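Local coordinates for protein Plm1 (Streptomyces sp. HK803, PDB 4HXY) that probably reduces the beta-keto group of a polyketide chain with NADPH, as the ketoreductase domain of the first module of phoslactomycin biosynthesis, at residues A[182-186]-A[207-211]; A[248-252]-A[298-303]; A[308-314]-A[348-354]; A[355-361]-A[394-399]. All coordinates share one frame; numbering follows the deposited sequence.

Along the chain the four contacts follow one another in series, all in or beside the NADPH-binding Rossmann-type fold. Contact 1 ties the loop entering the fold to the end of helix 198-210. Contact 2 lies at the cofactor, its centre 26 Å from that of contact 1. It shares helix 290-310 with contact 3, 17 Å away between centres, where that helix meets the end of helix 333-351. Contact 4 picks up strand 357-361 just after that helix and touches contact 3 through R349 NE and R355 O. It also touches contact 1 through W184 and E396, so helix 388-400 joins the entry loop to the strand whose W361 reaches NADPH.

Contact 1 of 4, residues A[182-186]-A[207-211]; sequences GTWTP and VAEQG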
# COMPACT_ATOMS: atom_id res chain seq x y z
N GLY A 182 15.78 21.03 -3.20
CA GLY A 182 16.49 21.61 -2.07
C GLY A 182 16.50 20.66 -0.88
O GLY A 182 16.05 19.51 -0.96
N THR A 183 17.03 21.16 0.23
CA THR A 183 17.24 20.39 1.45
C THR A 183 15.97 20.34 2.29
O THR A 183 15.31 21.35 2.45
CB THR A 183 18.34 21.10 2.28
OG1 THR A 183 19.55 21.11 1.51
CG2 THR A 183 18.59 20.39 3.60
N TRP A 184 15.63 19.17 2.85
CA TRP A 184 14.50 19.05 3.76
C TRP A 184 14.88 19.64 5.12
O TRP A 184 15.84 19.19 5.73
CB TRP A 184 14.10 17.57 3.92
CG TRP A 184 12.85 17.38 4.72
CD1 TRP A 184 11.71 18.14 4.68
CD2 TRP A 184 12.63 16.36 5.69
NE1 TRP A 184 10.78 17.63 5.57
CE2 TRP A 184 11.32 16.54 6.18
CE3 TRP A 184 13.40 15.31 6.17
CZ2 TRP A 184 10.78 15.70 7.16
CZ3 TRP A 184 12.86 14.48 7.16
CH2 TRP A 184 11.57 14.69 7.63
N THR A 185 14.12 20.64 5.56
CA THR A 185 14.42 21.37 6.81
C THR A 185 13.17 21.46 7.67
O THR A 185 12.60 22.54 7.85
CB THR A 185 15.00 22.77 6.53
OG1 THR A 185 14.08 23.52 5.73
CG2 THR A 185 16.36 22.68 5.83
N PRO A 186 12.72 20.32 8.21
CA PRO A 186 11.52 20.33 9.02
C PRO A 186 11.68 21.17 10.28
O PRO A 186 12.74 21.15 10.91
CB PRO A 186 11.36 18.86 9.42
CG PRO A 186 12.69 18.28 9.31
CD PRO A 186 13.36 18.99 8.19
N VAL A 207 17.10 14.18 10.63
CA VAL A 207 16.43 15.40 11.08
C VAL A 207 17.32 16.15 12.06
O VAL A 207 17.49 17.37 11.95
CB VAL A 207 15.07 15.06 11.73
CG1 VAL A 207 14.44 16.32 12.36
CG2 VAL A 207 14.15 14.48 10.71
N ALA A 208 17.89 15.42 13.00
CA ALA A 208 18.73 16.03 14.04
C ALA A 208 19.94 16.73 13.43
O ALA A 208 20.27 17.88 13.78
CB ALA A 208 19.15 14.98 15.04
N GLU A 209 20.60 16.03 12.51
CA GLU A 209 21.76 16.56 11.78
C GLU A 209 21.48 17.87 11.03
O GLU A 209 22.37 18.73 10.87
CB GLU A 209 22.26 15.50 10.78
CG GLU A 209 23.07 14.40 11.44
CD GLU A 209 23.19 13.15 10.58
OE1 GLU A 209 23.04 13.25 9.33
OE2 GLU A 209 23.41 12.06 11.16
N GLN A 210 20.26 18.04 10.55
CA GLN A 210 19.90 19.22 9.78
C GLN A 210 19.87 20.48 10.63
O GLN A 210 20.12 21.59 10.15
CB GLN A 210 18.53 19.01 9.13
CG GLN A 210 18.18 20.06 8.13
CD GLN A 210 19.31 20.30 7.13
OE1 GLN A 210 19.83 19.34 6.54
NE2 GLN A 210 19.68 21.56 6.94
N GLY A 211 19.52 20.32 11.89
CA GLY A 211 19.54 21.45 12.81
C GLY A 211 18.42 22.44 12.55
O GLY A 211 18.56 23.63 12.85
O HOH W 1 18.11 17.31 5.91
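Q210 lays its amide against T183 and T185, while V207, one helical turn earlier, meets the ring of W184 and the ring of P186. This is the outer margin of a Rossmann-type fold: residues 182-186 run in just ahead of strand 189-193, and residues 207-211 close helix 198-210, the helix after that strand. CG of Q210 stands anti to the backbone N (chi1 -170°), and a bend at chi2 then turns the amide toward the loop. Its OE1 comes 3.4 Å from T183 CG2, its NE2 lies 3.7 Å from T185 CG2, and its CG rests 3.5 Å from the backbone O of W184, so two threonine methyls and a carbonyl border one glutamine. The polar link is indirect: a water donates both to W184 O and, at 2.7 Å, to Q210 OE1. Were Q210 cut back to alanine, that water would probably lose its helix-side acceptor and a gap would open beside the methyls of T183 and T185.

V207 divides its branches between two neighbours. CG1 meets P186 CG at 4.0 Å, whereas CG2 approaches the six-membered part of the indole obliquely. That indole is buried, and its surroundings include M395 and I399 of helix 388-400 and T272 and V274 of strand 270-275; the backbone N of W184 bonds E396 of the same helix. The loop is thus packed against two helices and a strand. P186 also folds back over its own neighbour, CD lying above the centre of one face of the W184 ring, 3.6 Å from its plane.

Contact 2 of 4, residues A[248-252]-A[298-303]; sequences VDVTD and AAKVEG. With NDP (NADPH dihydro-nicotinamide-adenine-dinucleotide phosphate), chain C.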
# COMPACT_ATOMS: atom_id res chain seq x y z
N VAL A 248 3.86 5.07 23.36
CA VAL A 248 2.49 5.30 22.94
C VAL A 248 2.15 4.35 21.79
O VAL A 248 2.94 4.15 20.90
CB VAL A 248 2.23 6.78 22.48
CG1 VAL A 248 0.83 6.98 21.93
CG2 VAL A 248 2.43 7.77 23.65
N ASP A 249 0.99 3.71 21.90
CA ASP A 249 0.41 2.94 20.79
C ASP A 249 -0.23 3.92 19.79
O ASP A 249 -1.15 4.65 20.12
CB ASP A 249 -0.64 2.00 21.38
CG ASP A 249 -1.25 1.05 20.37
OD1 ASP A 249 -1.11 1.27 19.16
OD2 ASP A 249 -1.88 0.07 20.83
N VAL A 250 0.26 3.90 18.55
CA VAL A 250 -0.16 4.84 17.51
C VAL A 250 -1.64 4.67 17.13
O VAL A 250 -2.21 5.55 16.49
CB VAL A 250 0.77 4.74 16.26
CG1 VAL A 250 0.51 3.44 15.48
CG2 VAL A 250 0.63 5.99 15.37
N THR A 251 -2.25 3.55 17.52
CA THR A 251 -3.66 3.30 17.28
C THR A 251 -4.56 3.74 18.45
O THR A 251 -5.79 3.68 18.33
CB THR A 251 -3.96 1.80 16.98
OG1 THR A 251 -3.82 1.00 18.16
CG2 THR A 251 -3.03 1.25 15.87
N ASP A 252 -3.96 4.18 19.55
CA ASP A 252 -4.71 4.54 20.76
C ASP A 252 -5.13 6.00 20.72
O ASP A 252 -4.32 6.92 20.92
CB ASP A 252 -3.86 4.24 22.01
CG ASP A 252 -4.59 4.49 23.31
OD1 ASP A 252 -5.37 5.45 23.43
OD2 ASP A 252 -4.37 3.71 24.25
N ALA A 298 -2.94 -2.91 11.65
CA ALA A 298 -3.40 -1.93 12.65
C ALA A 298 -2.49 -0.71 12.78
O ALA A 298 -2.94 0.43 12.58
CB ALA A 298 -3.51 -2.61 13.98
N ALA A 299 -1.24 -0.93 13.19
CA ALA A 299 -0.31 0.21 13.38
C ALA A 299 -0.16 1.03 12.11
O ALA A 299 -0.18 2.27 12.13
CB ALA A 299 1.05 -0.25 13.88
N LYS A 300 0.00 0.35 10.99
CA LYS A 300 0.27 1.03 9.73
C LYS A 300 -0.96 1.83 9.28
O LYS A 300 -0.88 3.05 9.12
CB LYS A 300 0.73 0.01 8.68
CG LYS A 300 1.20 0.63 7.40
CD LYS A 300 1.91 -0.42 6.50
CE LYS A 300 3.39 -0.67 6.88
NZ LYS A 300 4.28 0.46 6.54
N VAL A 301 -2.11 1.17 9.16
CA VAL A 301 -3.32 1.79 8.60
C VAL A 301 -4.11 2.60 9.62
O VAL A 301 -4.43 3.78 9.40
CB VAL A 301 -4.23 0.78 7.93
CG1 VAL A 301 -5.43 1.48 7.30
CG2 VAL A 301 -3.46 0.00 6.85
N GLU A 302 -4.48 1.97 10.73
CA GLU A 302 -5.27 2.67 11.73
C GLU A 302 -4.44 3.81 12.37
O GLU A 302 -4.99 4.89 12.64
CB GLU A 302 -5.84 1.69 12.77
CG GLU A 302 -6.72 0.57 12.15
CD GLU A 302 -7.83 1.07 11.20
OE1 GLU A 302 -8.52 2.07 11.54
OE2 GLU A 302 -8.01 0.48 10.11
N GLY A 303 -3.14 3.60 12.59
CA GLY A 303 -2.22 4.67 12.99
C GLY A 303 -2.22 5.85 12.03
O GLY A 303 -2.34 7.00 12.44
PA NDP C . 11.16 -1.88 12.74
O1A NDP C . 12.59 -1.73 13.15
O2A NDP C . 10.41 -3.09 13.22
O5B NDP C . 10.36 -0.58 13.19
C5B NDP C . 8.95 -0.62 13.33
C4B NDP C . 8.56 0.28 14.46
O4B NDP C . 7.16 0.32 14.60
C3B NDP C . 9.09 -0.18 15.80
O3B NDP C . 9.71 0.96 16.43
C2B NDP C . 7.87 -0.63 16.57
O2B NDP C . 8.20 -0.39 17.93
C1B NDP C . 6.82 0.29 15.97
N9A NDP C . 5.43 -0.10 16.16
C8A NDP C . 4.81 -1.27 15.78
N7A NDP C . 3.52 -1.23 16.17
C5A NDP C . 3.29 -0.02 16.79
C6A NDP C . 2.18 0.57 17.36
N6A NDP C . 0.98 -0.00 17.43
N1A NDP C . 2.33 1.82 17.92
C2A NDP C . 3.54 2.49 17.87
N3A NDP C . 4.65 1.92 17.31
C4A NDP C . 4.50 0.68 16.77
O3 NDP C . 11.01 -1.86 11.14
PN NDP C . 11.75 -0.92 10.10
O1N NDP C . 12.43 -1.81 9.14
O2N NDP C . 12.51 0.19 10.71
O5D NDP C . 10.54 -0.35 9.22
C5D NDP C . 9.80 0.78 9.61
C4D NDP C . 8.77 1.07 8.54
O4D NDP C . 9.37 1.07 7.26
C3D NDP C . 7.68 0.02 8.49
O3D NDP C . 6.43 0.65 8.44
C2D NDP C . 7.93 -0.74 7.21
O2D NDP C . 6.75 -1.29 6.65
C1D NDP C . 8.61 0.30 6.35
N1N NDP C . 9.52 -0.31 5.37
C2N NDP C . 10.70 -0.88 5.77
C3N NDP C . 11.51 -1.60 4.89
C7N NDP C . 12.82 -2.15 5.30
O7N NDP C . 13.60 -2.65 4.29
N7N NDP C . 13.25 -2.24 6.55
C4N NDP C . 11.23 -1.47 3.41
C5N NDP C . 9.93 -0.82 3.09
C6N NDP C . 9.15 -0.25 4.06
P2B NDP C . 7.37 -1.00 19.15
O1X NDP C . 8.17 -0.63 20.37
O2X NDP C . 7.23 -2.53 19.01
O3X NDP C . 6.00 -0.44 19.18
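V250 and T251 pack against the backbone of A298, A299 and G303 in a close loop-to-helix contact beside the adenine of NADPH, within the Rossmann-type fold. The loop 248-252 follows strand 242-247 and makes a type I beta turn from D249 to D252; the partner is the middle of helix 290-310, with a pi-type turn at 298-302. V250 O comes 3.6 Å from G303 CA, an approach that a side chain on the glycine would obstruct, since a CB there would clash with V250 CG1. T251 sets its methyl CG2 3.4 Å from A298 O, and V250 CG1 stands between A299 and the base.

The turn also reads the adenine edge. V250 N donates almost straight to N1A of NADPH (178°). Beside it, N6A of NADPH donates to D249 OD1 at 3.0 Å. The same OD1 takes T251 N, giving an Asx turn, and T251 OG1, both from one face and well above the carboxylate plane. Three bonds therefore grip a single oxygen and fix the aspartate's rotation. With a leucine in place of D249, the adenine amino group and the T251 hydroxyl would both be likely to lose their shared acceptor.

From the helix side, A299 CB lies 3.5 Å from N7A of NADPH, so loop and helix border the base together. K300 leaves the helix on the side away from the loop, and its chain bends at chi3 and chi4 toward the nicotinamide ribose; N339 also binds its amine. K300 NZ donates to the ribose hydroxyl oxygens of NADPH, O3D at 2.9 Å and O2D at 3.0 Å.

Contact 3 of 4, residues A[308-314]-A[348-354]; sequences DELLPDL and RRREQGK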
# COMPACT_ATOMS: atom_id res chain seq x y z
N ASP A 308 -3.86 11.34 10.55
CA ASP A 308 -4.47 12.22 9.56
C ASP A 308 -5.62 12.99 10.20
O ASP A 308 -5.77 14.20 10.00
CB ASP A 308 -4.97 11.39 8.36
CG ASP A 308 -5.79 12.21 7.37
OD1 ASP A 308 -5.27 13.15 6.75
OD2 ASP A 308 -6.97 11.90 7.22
N GLU A 309 -6.44 12.30 10.97
CA GLU A 309 -7.59 12.93 11.61
C GLU A 309 -7.20 13.98 12.67
O GLU A 309 -7.78 15.09 12.71
CB GLU A 309 -8.49 11.86 12.21
CG GLU A 309 -9.74 12.43 12.89
CD GLU A 309 -10.42 11.42 13.76
OE1 GLU A 309 -10.25 10.20 13.51
OE2 GLU A 309 -11.12 11.84 14.72
N LEU A 310 -6.23 13.64 13.50
CA LEU A 310 -5.86 14.49 14.64
C LEU A 310 -4.94 15.64 14.25
O LEU A 310 -4.77 16.60 15.03
CB LEU A 310 -5.19 13.66 15.75
CG LEU A 310 -6.01 12.53 16.40
CD1 LEU A 310 -5.17 11.77 17.45
CD2 LEU A 310 -7.31 13.05 16.98
N LEU A 311 -4.34 15.57 13.07
CA LEU A 311 -3.35 16.56 12.63
C LEU A 311 -3.67 17.10 11.25
O LEU A 311 -2.99 16.80 10.28
CB LEU A 311 -1.97 15.91 12.63
CG LEU A 311 -1.44 15.56 14.01
CD1 LEU A 311 -0.20 14.72 13.92
CD2 LEU A 311 -1.16 16.87 14.79
N PRO A 312 -4.74 17.90 11.13
CA PRO A 312 -5.14 18.48 9.83
C PRO A 312 -4.21 19.54 9.26
O PRO A 312 -4.28 19.79 8.06
CB PRO A 312 -6.49 19.14 10.15
CG PRO A 312 -6.43 19.44 11.61
CD PRO A 312 -5.67 18.29 12.21
N ASP A 313 -3.37 20.13 10.11
CA ASP A 313 -2.50 21.24 9.73
C ASP A 313 -1.05 20.84 9.97
O ASP A 313 -0.55 20.93 11.09
CB ASP A 313 -2.84 22.49 10.56
CG ASP A 313 -4.32 22.86 10.51
OD1 ASP A 313 -4.91 22.78 9.40
OD2 ASP A 313 -4.91 23.20 11.57
N LEU A 314 -0.39 20.32 8.94
CA LEU A 314 1.02 19.93 9.04
C LEU A 314 1.79 20.48 7.86
O LEU A 314 1.23 20.63 6.76
CB LEU A 314 1.18 18.41 9.02
CG LEU A 314 0.54 17.63 10.16
CD1 LEU A 314 0.53 16.12 9.86
CD2 LEU A 314 1.29 17.95 11.46
N ARG A 348 -5.60 10.83 -0.79
CA ARG A 348 -6.81 11.38 -0.17
C ARG A 348 -6.51 12.71 0.51
O ARG A 348 -7.25 13.69 0.34
CB ARG A 348 -7.42 10.39 0.81
CG ARG A 348 -8.81 10.76 1.27
CD ARG A 348 -9.33 9.80 2.32
NE ARG A 348 -8.77 10.08 3.64
CZ ARG A 348 -9.10 9.42 4.75
NH1 ARG A 348 -9.96 8.41 4.70
NH2 ARG A 348 -8.57 9.78 5.91
N ARG A 349 -5.40 12.75 1.23
CA ARG A 349 -5.03 13.95 1.98
C ARG A 349 -4.70 15.10 1.02
O ARG A 349 -5.11 16.25 1.25
CB ARG A 349 -3.86 13.62 2.93
CG ARG A 349 -3.42 14.76 3.82
CD ARG A 349 -2.49 14.27 4.95
NE ARG A 349 -2.00 15.39 5.74
CZ ARG A 349 -2.50 15.80 6.90
NH1 ARG A 349 -3.50 15.15 7.46
NH2 ARG A 349 -1.96 16.86 7.50
N ARG A 350 -3.98 14.81 -0.06
CA ARG A 350 -3.71 15.83 -1.08
C ARG A 350 -4.98 16.36 -1.75
O ARG A 350 -5.05 17.57 -2.05
CB ARG A 350 -2.72 15.33 -2.12
CG ARG A 350 -1.34 15.13 -1.57
CD ARG A 350 -0.28 14.99 -2.66
NE ARG A 350 -0.55 13.88 -3.57
CZ ARG A 350 -0.11 12.62 -3.40
NH1 ARG A 350 0.64 12.28 -2.35
NH2 ARG A 350 -0.42 11.69 -4.29
N GLU A 351 -5.98 15.50 -1.93
CA GLU A 351 -7.28 15.89 -2.51
C GLU A 351 -7.99 16.89 -1.59
O GLU A 351 -8.77 17.73 -2.05
CB GLU A 351 -8.17 14.65 -2.75
CG GLU A 351 -7.68 13.83 -3.90
CD GLU A 351 -8.37 12.47 -4.08
OE1 GLU A 351 -9.10 11.97 -3.18
OE2 GLU A 351 -8.15 11.88 -5.16
N GLN A 352 -7.67 16.79 -0.31
CA GLN A 352 -8.22 17.68 0.72
C GLN A 352 -7.35 18.94 0.89
O GLN A 352 -7.55 19.71 1.82
CB GLN A 352 -8.37 16.89 2.04
CG GLN A 352 -9.36 15.75 1.93
CD GLN A 352 -9.38 14.80 3.13
OE1 GLN A 352 -8.50 14.81 3.98
NE2 GLN A 352 -10.40 13.93 3.18
N GLY A 353 -6.38 19.13 0.01
CA GLY A 353 -5.59 20.35 0.01
C GLY A 353 -4.47 20.34 1.03
O GLY A 353 -3.93 21.40 1.38
N LYS A 354 -4.09 19.15 1.49
CA LYS A 354 -3.06 19.01 2.51
C LYS A 354 -1.82 18.32 1.95
O LYS A 354 -1.92 17.53 1.02
CB LYS A 354 -3.60 18.21 3.68
CG LYS A 354 -4.77 18.86 4.41
CD LYS A 354 -5.32 17.94 5.48
CE LYS A 354 -6.61 18.46 6.10
NZ LYS A 354 -6.51 19.89 6.54
O HOH W 2 -7.24 12.43 4.29
O HOH W 3 -6.87 15.21 6.14
O HOH W 4 -0.09 17.96 5.72
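The guanidinium of R349 takes D308 OD1 and L311 O at its edge, and K354 CD lies over the centre of one face, 3.8 Å above the plane. NH1 donates to D308 OD1 at 2.8 Å, a salt bridge that meets the carboxylate on its anti side with the two planes 79° apart. NH2 reaches L311 O at 3.0 Å, in the carbonyl plane, while NH1 adds a weak bond to the same oxygen. R349 gets there by an extended chain, CG anti to the backbone N (chi1 -177°), sliding past the oppositely directed D308.

The second guanidinium, that of R348, also works edge-on. Its NH2 bonds D308 OD2 at 3.0 Å, from above the carboxylate plane, so one aspartate joins two consecutive arginines in a network. Water extends this, bridging D308 OD2 to R348 NE and to Q352 OE1. Such pairing probably keeps D308 ionised. Further on, K354 bends at chi4 to bring NZ to P312 O at 2.7 Å, and L314 CD1 packs obliquely beside R349 NH2.

A Schellman motif with G353 as its C-prime residue ends helix 333-351, next to the end of helix 290-310. R349 ties these ends to the neighbouring strands: its NE bonds R355 O ahead of strand 357-361, and F317 of strand 316-322 makes a cation-pi contact with it. L311 and L314 pack on V270 and V273 of strand 270-275.

Contact 4 of 4, residues A[355-361]-A[394-399]; sequences RAVSVAW and AMEQAI
W361 holds CG anti to its carbonyl carbon (chi1 -60°), and with chi2 at 111° the six-membered end of the indole reaches residues 394-399 of helix 388-400, while the chain of R355 bends at chi3 to bring its guanidinium to the helix backbone. The indole meets the helix by its edge. CH2 lies 3.7 Å from M395 N and 3.9 Å from M395 CB, with A394 CB also near the ring plane. One face of the ring is covered within the strand itself, V359 CG1 sitting 3.4 Å above the plane over its centre.

V359 turns its other branch to the helix, CG2 meeting A398 CB at 3.6 Å. V357 spreads both methyls across the next stretch, CG1 toward I399 CG1 at 4.2 Å and CG2 toward A398. The small A398 thus sits against two strand valines. At the far end R355 NH1 donates to I399 O at 2.9 Å, the oxygen lying near the guanidinium plane. A water held by R355 NH2 donates to that oxygen too, and D316 supplies the arginine's salt bridge.

Over residues 357-361 and 394-399 the strand and helix directions make 145°, with axes 9.3 Å apart at the closest. Strand 357-361 pairs in parallel with strands 316-322 and 408-412, and helix 388-400 covers one side. This is the helix-on-sheet layering of a Rossmann-type short-chain dehydrogenase/reductase, with W361 at the NADPH pocket.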
# COMPACT_ATOMS: atom_id res chain seq x y z
N ARG A 355 -0.65 18.63 2.50
CA ARG A 355 0.58 17.96 2.08
C ARG A 355 0.62 16.52 2.56
O ARG A 355 0.20 16.22 3.67
CB ARG A 355 1.82 18.73 2.56
CG ARG A 355 2.14 19.93 1.65
CD ARG A 355 3.34 20.70 2.09
NE ARG A 355 4.56 19.89 2.04
CZ ARG A 355 5.30 19.69 0.96
NH1 ARG A 355 6.40 18.94 1.07
NH2 ARG A 355 4.97 20.21 -0.22
N ALA A 356 1.08 15.63 1.68
CA ALA A 356 1.28 14.22 2.02
C ALA A 356 2.09 13.53 0.96
O ALA A 356 1.92 13.80 -0.22
CB ALA A 356 -0.05 13.48 2.19
N VAL A 357 3.00 12.66 1.37
CA VAL A 357 3.67 11.75 0.46
C VAL A 357 3.79 10.37 1.09
O VAL A 357 4.07 10.24 2.28
CB VAL A 357 5.04 12.25 0.03
CG1 VAL A 357 6.02 12.44 1.24
CG2 VAL A 357 5.62 11.32 -1.11
N SER A 358 3.57 9.35 0.26
CA SER A 358 3.80 7.97 0.65
C SER A 358 4.91 7.43 -0.21
O SER A 358 4.77 7.37 -1.44
CB SER A 358 2.54 7.13 0.46
OG SER A 358 2.74 5.80 0.92
N VAL A 359 6.02 7.05 0.40
CA VAL A 359 7.13 6.49 -0.39
C VAL A 359 7.08 4.98 -0.24
O VAL A 359 7.18 4.47 0.87
CB VAL A 359 8.51 6.99 0.10
CG1 VAL A 359 9.63 6.39 -0.74
CG2 VAL A 359 8.61 8.53 0.01
N ALA A 360 6.93 4.29 -1.38
CA ALA A 360 6.90 2.82 -1.40
C ALA A 360 8.34 2.34 -1.55
O ALA A 360 8.88 2.24 -2.65
CB ALA A 360 6.00 2.34 -2.51
N TRP A 361 8.98 2.09 -0.42
CA TRP A 361 10.36 1.65 -0.39
C TRP A 361 10.58 0.17 -0.75
O TRP A 361 9.86 -0.74 -0.30
CB TRP A 361 10.89 1.81 1.02
CG TRP A 361 10.87 3.20 1.55
CD1 TRP A 361 10.07 3.69 2.55
CD2 TRP A 361 11.76 4.25 1.20
NE1 TRP A 361 10.39 4.99 2.80
CE2 TRP A 361 11.43 5.36 1.98
CE3 TRP A 361 12.78 4.36 0.28
CZ2 TRP A 361 12.10 6.58 1.87
CZ3 TRP A 361 13.47 5.55 0.18
CH2 TRP A 361 13.11 6.65 0.96
N ALA A 394 16.90 10.03 -1.10
CA ALA A 394 15.67 9.84 -1.86
C ALA A 394 14.45 10.27 -1.06
O ALA A 394 13.50 10.81 -1.62
CB ALA A 394 15.53 8.37 -2.32
N MET A 395 14.48 10.06 0.26
CA MET A 395 13.41 10.55 1.13
C MET A 395 13.25 12.07 1.03
O MET A 395 12.14 12.56 0.85
CB MET A 395 13.66 10.15 2.58
CG MET A 395 12.56 10.62 3.51
SD MET A 395 13.00 10.38 5.24
CE MET A 395 14.25 11.66 5.43
N GLU A 396 14.35 12.79 1.12
CA GLU A 396 14.35 14.25 0.98
C GLU A 396 13.79 14.67 -0.38
O GLU A 396 12.96 15.57 -0.47
CB GLU A 396 15.77 14.79 1.16
CG GLU A 396 16.00 16.19 0.71
CD GLU A 396 17.40 16.69 1.06
OE1 GLU A 396 18.27 16.76 0.14
OE2 GLU A 396 17.63 16.98 2.27
N GLN A 397 14.22 13.99 -1.43
CA GLN A 397 13.74 14.26 -2.78
C GLN A 397 12.23 14.06 -2.91
O GLN A 397 11.54 14.86 -3.52
CB GLN A 397 14.48 13.38 -3.79
CG GLN A 397 15.93 13.73 -4.01
CD GLN A 397 16.63 12.72 -4.89
OE1 GLN A 397 16.98 11.64 -4.44
NE2 GLN A 397 16.78 13.04 -6.17
N ALA A 398 11.71 12.99 -2.29
CA ALA A 398 10.29 12.71 -2.34
C ALA A 398 9.47 13.78 -1.63
O ALA A 398 8.40 14.19 -2.09
CB ALA A 398 9.98 11.32 -1.78
N ILE A 399 9.97 14.22 -0.47
CA ILE A 399 9.29 15.21 0.34
C ILE A 399 9.32 16.57 -0.33
O ILE A 399 8.31 17.27 -0.34
CB ILE A 399 9.91 15.28 1.78
CG1 ILE A 399 9.72 13.97 2.52
CG2 ILE A 399 9.30 16.47 2.59
CD1 ILE A 399 10.52 13.84 3.79
O HOH W 5 7.40 19.99 -1.80